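Local coordinates for cupin 2, conserved barrel domain protein (Shewanella frigidimarina NCIMB 400, PDB 3D82), which binds a nickel ion inside a small cupin beta-barrel, its substrate or ligand and its biological role being unknown, at residues Trp44-Asp49 and Gly83-Pro88; Glu52-Met57 and Ile96-Pro101. All blocks are in the same frame, centred on the assembly; numbering follows the deposited sequence.

Contact 1 of 2, residues Trp44-Asp49 and Gly83-Pro88; sequences WHEHAD and GVEHKP. With NI (nickel (II) ion), chain L.
His45 and His86 face each other as a single antiparallel hydrogen-bonded pair in the cupin barrel, where the loop between strands 31-39 and 52-56 meets the segment leading into strand 86-90. The end-to-end directions of the two segments differ by 147°. His86 N gives a bond nearly along the C=O axis to His45 O, and His45 N returns one to His86 O. Farther along, Gly83 N binds His47 O at 2.9 Å from above the carbonyl plane. Between these bonds a water bridges the two segments, accepting from His47 N and donating to Val84 O.

The three histidines form an aromatic cluster whose NE2 atoms converge on nickel, with Glu52 from strand 52-56 of the other sheet completing the protein's share of the site, a set of three histidines and a glutamate well known among cupins. NE2 of His45 lies 2.3 Å from nickel. Its ring and that of His86 meet obliquely, planes at 54°, whereas His47 comes rim to rim with His86, its CD2 close to the edge of that ring. Both His45 and His86 hold CG between the backbone N and the carbonyl carbon (chi1 68° in His45); their CB atoms point away from the opposing segment, but the ring ends come back toward it. Each of these two rings is held at both nitrogens, by nickel at NE2 and by a carbonyl at ND1: His86 ND1 donates to Val84 O at 2.8 Å, nearly in the ring plane, and His45 ND1 is bonded to Val43 O.

Beyond the metal cluster, Lys87 lays its aliphatic chain over one face of the Trp44 indole before its amine reaches Glu41 in a salt bridge. Arg66 makes a cation-pi contact with the same indole and a salt bridge to Glu85. Lys87 CD sits 3.8 Å from the centroid of the five-membered ring of Trp44, a CH-pi contact.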
loop_
_atom_site.group_PDB
_atom_site.type_symbol
_atom_site.label_atom_id
_atom_site.label_comp_id
_atom_site.label_asym_id
_atom_site.label_seq_id
_atom_site.Cartn_x
_atom_site.Cartn_y
_atom_site.Cartn_z
ATOM N N TRP D 44 1.886 12.214 -20.751
ATOM C CA TRP D 44 0.674 11.454 -20.988
ATOM C C TRP D 44 1.062 10.063 -21.468
ATOM O O TRP D 44 1.766 9.916 -22.456
ATOM C CB TRP D 44 -0.194 12.112 -22.054
ATOM C CG TRP D 44 -0.787 13.388 -21.627
ATOM C CD1 TRP D 44 -0.348 14.641 -21.934
ATOM C CD2 TRP D 44 -1.949 13.553 -20.816
ATOM N NE1 TRP D 44 -1.165 15.574 -21.358
ATOM C CE2 TRP D 44 -2.166 14.939 -20.681
ATOM C CE3 TRP D 44 -2.841 12.660 -20.203
ATOM C CZ2 TRP D 44 -3.228 15.461 -19.938
ATOM C CZ3 TRP D 44 -3.892 13.174 -19.466
ATOM C CH2 TRP D 44 -4.079 14.567 -19.342
ATOM N N HIS D 45 0.572 9.051 -20.773
ATOM C CA HIS D 45 0.875 7.671 -21.108
ATOM C C HIS D 45 -0.188 6.772 -20.512
ATOM O O HIS D 45 -1.027 7.244 -19.720
ATOM C CB HIS D 45 2.232 7.302 -20.524
ATOM C CG HIS D 45 2.233 7.257 -19.035
ATOM N ND1 HIS D 45 2.080 8.385 -18.257
ATOM C CD2 HIS D 45 2.282 6.212 -18.181
ATOM C CE1 HIS D 45 2.059 8.034 -16.983
ATOM N NE2 HIS D 45 2.194 6.725 -16.911
ATOM N N GLU D 46 -0.133 5.494 -20.888
ATOM C CA GLU D 46 -1.064 4.464 -20.390
ATOM C C GLU D 46 -0.340 3.128 -20.182
ATOM O O GLU D 46 0.764 2.938 -20.688
ATOM C CB GLU D 46 -2.276 4.271 -21.334
ATOM C CG GLU D 46 -2.069 3.362 -22.586
ATOM C CD GLU D 46 -3.356 3.107 -23.370
ATOM O OE1 GLU D 46 -3.641 1.930 -23.694
ATOM O OE2 GLU D 46 -4.102 4.067 -23.649
ATOM N N HIS D 47 -0.991 2.227 -19.438
ATOM C CA HIS D 47 -0.515 0.859 -19.201
ATOM C C HIS D 47 -1.651 0.022 -19.733
ATOM O O HIS D 47 -2.696 -0.116 -19.075
ATOM C CB HIS D 47 -0.211 0.610 -17.717
ATOM C CG HIS D 47 0.723 1.622 -17.134
ATOM N ND1 HIS D 47 2.077 1.618 -17.385
ATOM C CD2 HIS D 47 0.481 2.716 -16.373
ATOM C CE1 HIS D 47 2.635 2.651 -16.778
ATOM N NE2 HIS D 47 1.686 3.342 -16.174
ATOM N N ALA D 48 -1.485 -0.485 -20.953
ATOM C CA ALA D 48 -2.580 -1.217 -21.630
ATOM C C ALA D 48 -3.073 -2.486 -20.957
ATOM O O ALA D 48 -4.270 -2.814 -21.048
ATOM C CB ALA D 48 -2.200 -1.534 -23.110
ATOM N N ASP D 49 -2.171 -3.182 -20.271
ATOM C CA ASP D 49 -2.470 -4.496 -19.721
ATOM C C ASP D 49 -2.566 -4.581 -18.207
ATOM O O ASP D 49 -2.771 -5.674 -17.695
ATOM C CB ASP D 49 -1.427 -5.496 -20.256
ATOM C CG ASP D 49 -1.469 -5.635 -21.776
ATOM O OD1 ASP D 49 -2.568 -5.512 -22.376
ATOM O OD2 ASP D 49 -0.400 -5.887 -22.377
ATOM N N GLY D 83 -5.328 0.881 -19.583
ATOM C CA GLY D 83 -5.649 1.569 -20.805
ATOM C C GLY D 83 -6.082 3.015 -20.674
ATOM O O GLY D 83 -6.331 3.631 -21.685
ATOM N N VAL D 84 -6.145 3.567 -19.460
ATOM C CA VAL D 84 -6.599 4.931 -19.238
ATOM C C VAL D 84 -5.352 5.835 -19.236
ATOM O O VAL D 84 -4.421 5.610 -18.455
ATOM C CB VAL D 84 -7.441 5.030 -17.925
ATOM C CG1 VAL D 84 -7.792 6.482 -17.587
ATOM C CG2 VAL D 84 -8.702 4.162 -18.061
ATOM N N GLU D 85 -5.307 6.776 -20.189
ATOM C CA GLU D 85 -4.240 7.784 -20.252
ATOM C C GLU D 85 -4.267 8.707 -19.058
ATOM O O GLU D 85 -5.328 9.203 -18.677
ATOM C CB GLU D 85 -4.333 8.685 -21.481
ATOM C CG GLU D 85 -3.648 8.190 -22.684
ATOM C CD GLU D 85 -3.539 9.284 -23.724
ATOM O OE1 GLU D 85 -4.579 9.699 -24.261
ATOM O OE2 GLU D 85 -2.401 9.723 -23.993
ATOM N N HIS D 86 -3.084 9.002 -18.539
ATOM C CA HIS D 86 -2.948 9.854 -17.374
ATOM C C HIS D 86 -1.582 10.530 -17.323
ATOM O O HIS D 86 -0.622 10.060 -17.942
ATOM C CB HIS D 86 -3.189 9.023 -16.116
ATOM C CG HIS D 86 -2.282 7.845 -16.001
ATOM N ND1 HIS D 86 -2.445 6.705 -16.763
ATOM C CD2 HIS D 86 -1.204 7.624 -15.218
ATOM C CE1 HIS D 86 -1.488 5.844 -16.468
ATOM N NE2 HIS D 86 -0.731 6.373 -15.525
ATOM N N LYS D 87 -1.516 11.632 -16.579
ATOM C CA LYS D 87 -0.279 12.416 -16.418
ATOM C C LYS D 87 -0.169 12.891 -14.952
ATOM O O LYS D 87 -0.844 13.857 -14.562
ATOM C CB LYS D 87 -0.266 13.591 -17.385
ATOM C CG LYS D 87 1.016 14.393 -17.370
ATOM C CD LYS D 87 1.013 15.512 -18.409
ATOM C CE LYS D 87 0.089 16.657 -18.024
ATOM N NZ LYS D 87 0.258 17.817 -18.966
ATOM N N PRO D 88 0.616 12.173 -14.126
ATOM C CA PRO D 88 0.833 12.649 -12.767
ATOM C C PRO D 88 1.622 13.957 -12.747
ATOM O O PRO D 88 2.458 14.187 -13.616
ATOM C CB PRO D 88 1.631 11.523 -12.106
ATOM C CG PRO D 88 1.397 10.341 -12.952
ATOM C CD PRO D 88 1.260 10.867 -14.336
HETATM NI NI NI L . 1.446 5.446 -15.108
HETATM O O HOH W 1 -3.152 3.138 -17.840
#

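Contact 2 of 2, residues Glu52-Met57 and Ile96-Pro101; sequences EVFIVM and IMIIEP. With NI (nickel (II) ion), chain L.
Ile96 CD1 reaches the edge of the Phe54 ring, 3.9 Å from Phe54 CD2, where strands 52-56 and 93-101 pair antiparallel in the cupin barrel. Next, Met97 exchanges two backbone hydrogen bonds with Ile55, each 2.8 Å between N and O; its selenomethionine CE meets Ile55 CD1, and the SE of Met57, also selenomethionine, packs against Met97 CB at 4.1 Å. Ile98 lies on the Phe54 side, its CG1 4.0 Å above the ring plane and offset toward the rim, while CG2 touches Glu52 CG. An alanine at Ile98, lacking CG1, CG2 and CD1, would probably open a gap over that face of Phe54 and leave Glu52 CG without its methyl neighbour. Ile99 pairs with Val53 through two longer bonds and meets Ile55 CD1 with its own CD1. The side chains of Glu100 and Glu52 lie side by side, Glu100 OE1 coming within 2.8 Å of Glu52 OE2; Glu100 OE2 makes a salt bridge with Lys34. Strands 31-39 and 76-80 flank the pair, Phe54 packs on Leu61 and Ile63 of strand 60-65, helix 9-14 touches Met57 and Met97, and Val53, Ile55 and Ile99 meet the second subunit.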
loop_
_atom_site.group_PDB
_atom_site.type_symbol
_atom_site.label_atom_id
_atom_site.label_comp_id
_atom_site.label_asym_id
_atom_site.label_seq_id
_atom_site.Cartn_x
_atom_site.Cartn_y
_atom_site.Cartn_z
ATOM N N GLU D 52 -2.932 0.326 -12.248
ATOM C CA GLU D 52 -1.771 0.882 -11.553
ATOM C C GLU D 52 -2.272 1.650 -10.331
ATOM O O GLU D 52 -3.166 2.491 -10.454
ATOM C CB GLU D 52 -0.998 1.818 -12.487
ATOM C CG GLU D 52 0.279 2.397 -11.895
ATOM C CD GLU D 52 0.980 3.317 -12.868
ATOM O OE1 GLU D 52 0.367 4.325 -13.249
ATOM O OE2 GLU D 52 2.143 3.065 -13.255
ATOM N N VAL D 53 -1.683 1.368 -9.173
ATOM C CA VAL D 53 -2.050 2.011 -7.922
ATOM C C VAL D 53 -1.053 3.096 -7.537
ATOM O O VAL D 53 0.141 2.891 -7.638
ATOM C CB VAL D 53 -2.197 0.965 -6.780
ATOM C CG1 VAL D 53 -2.358 1.650 -5.384
ATOM C CG2 VAL D 53 -3.404 0.046 -7.075
ATOM N N PHE D 54 -1.578 4.253 -7.130
ATOM C CA PHE D 54 -0.809 5.350 -6.559
ATOM C C PHE D 54 -1.273 5.540 -5.117
ATOM O O PHE D 54 -2.477 5.622 -4.859
ATOM C CB PHE D 54 -1.070 6.670 -7.282
ATOM C CG PHE D 54 -0.399 6.778 -8.598
ATOM C CD1 PHE D 54 -0.955 6.165 -9.713
ATOM C CD2 PHE D 54 0.773 7.529 -8.745
ATOM C CE1 PHE D 54 -0.342 6.269 -10.944
ATOM C CE2 PHE D 54 1.397 7.628 -9.979
ATOM C CZ PHE D 54 0.843 7.005 -11.082
ATOM N N ILE D 55 -0.318 5.596 -4.198
ATOM C CA ILE D 55 -0.582 5.899 -2.797
ATOM C C ILE D 55 0.331 7.083 -2.495
ATOM O O ILE D 55 1.543 7.003 -2.732
ATOM C CB ILE D 55 -0.257 4.727 -1.865
ATOM C CG1 ILE D 55 -1.046 3.464 -2.267
ATOM C CG2 ILE D 55 -0.557 5.091 -0.399
ATOM C CD1 ILE D 55 -0.744 2.217 -1.418
ATOM N N VAL D 56 -0.253 8.185 -2.029
ATOM C CA VAL D 56 0.531 9.356 -1.625
ATOM C C VAL D 56 0.894 9.189 -0.146
ATOM O O VAL D 56 0.019 8.942 0.692
ATOM C CB VAL D 56 -0.211 10.657 -1.892
ATOM C CG1 VAL D 56 0.630 11.876 -1.408
ATOM C CG2 VAL D 56 -0.537 10.744 -3.388
HETATM N N MSE D 57 2.185 9.324 0.147
HETATM C CA MSE D 57 2.778 9.142 1.484
HETATM C C MSE D 57 3.027 10.497 2.145
HETATM O O MSE D 57 2.867 10.629 3.349
HETATM C CB MSE D 57 4.112 8.399 1.376
HETATM C CG MSE D 57 4.103 7.188 0.403
HETATM SE SE MSE D 57 2.925 5.844 0.947
HETATM C CE MSE D 57 4.109 5.151 2.207
ATOM N N ILE D 96 5.535 9.271 -3.181
ATOM C CA ILE D 96 4.518 8.302 -3.566
ATOM C C ILE D 96 5.008 6.873 -3.579
ATOM O O ILE D 96 6.217 6.605 -3.582
ATOM C CB ILE D 96 3.904 8.632 -4.960
ATOM C CG1 ILE D 96 4.925 8.472 -6.112
ATOM C CG2 ILE D 96 3.350 10.048 -4.943
ATOM C CD1 ILE D 96 4.334 8.595 -7.529
HETATM N N MSE D 97 4.028 5.974 -3.565
HETATM C CA MSE D 97 4.243 4.561 -3.710
HETATM C C MSE D 97 3.357 4.084 -4.859
HETATM O O MSE D 97 2.182 4.440 -4.925
HETATM C CB MSE D 97 3.946 3.765 -2.426
HETATM C CG MSE D 97 4.279 2.286 -2.609
HETATM SE SE MSE D 97 4.557 1.312 -0.995
HETATM C CE MSE D 97 2.742 1.257 -0.454
ATOM N N ILE D 98 3.955 3.327 -5.770
ATOM C CA ILE D 98 3.267 2.726 -6.915
ATOM C C ILE D 98 3.328 1.217 -6.757
ATOM O O ILE D 98 4.366 0.681 -6.359
ATOM C CB ILE D 98 3.903 3.110 -8.258
ATOM C CG1 ILE D 98 3.749 4.599 -8.534
ATOM C CG2 ILE D 98 3.258 2.359 -9.426
ATOM C CD1 ILE D 98 4.703 5.057 -9.698
ATOM N N ILE D 99 2.204 0.552 -7.047
ATOM C CA ILE D 99 2.105 -0.895 -6.979
ATOM C C ILE D 99 1.562 -1.360 -8.320
ATOM O O ILE D 99 0.525 -0.860 -8.792
ATOM C CB ILE D 99 1.193 -1.392 -5.830
ATOM C CG1 ILE D 99 1.549 -0.722 -4.487
ATOM C CG2 ILE D 99 1.299 -2.938 -5.706
ATOM C CD1 ILE D 99 0.557 -1.030 -3.361
ATOM N N GLU D 100 2.274 -2.290 -8.938
ATOM C CA GLU D 100 1.905 -2.834 -10.239
ATOM C C GLU D 100 2.740 -4.083 -10.544
ATOM O O GLU D 100 3.787 -4.284 -9.903
ATOM C CB GLU D 100 2.122 -1.762 -11.334
ATOM C CG GLU D 100 3.594 -1.290 -11.505
ATOM C CD GLU D 100 3.700 -0.056 -12.417
ATOM O OE1 GLU D 100 2.683 0.323 -13.060
ATOM O OE2 GLU D 100 4.800 0.525 -12.490
ATOM N N PRO D 101 2.322 -4.895 -11.545
ATOM C CA PRO D 101 3.079 -6.098 -11.896
ATOM C C PRO D 101 4.496 -5.781 -12.314
ATOM O O PRO D 101 4.762 -4.667 -12.776
ATOM C CB PRO D 101 2.319 -6.662 -13.108
ATOM C CG PRO D 101 0.962 -6.133 -12.976
ATOM C CD PRO D 101 1.133 -4.762 -12.405
HETATM NI NI NI L . 1.446 5.446 -15.108
#

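Contact 2 is a buried strand pair close to the centre of the chain, whereas contact 1 lies at the surface, where a loop meets the segment leading into a strand; their centres are about 14 Å apart. The segments alternate along the chain, and strand 86-90 of contact 1 is followed by strand 93-101 of contact 2. Both reach the same nickel ion: contact 1 supplies three histidines, contact 2 a carboxylate. Contact 2 is otherwise mostly aliphatic, with a continuous bonding register, while contact 1 relies on one bridge, one further backbone bond, a water and charged side chains away from the nickel. Apart from the metal, Pro88 CG meets Phe54 CZ at 3.9 Å.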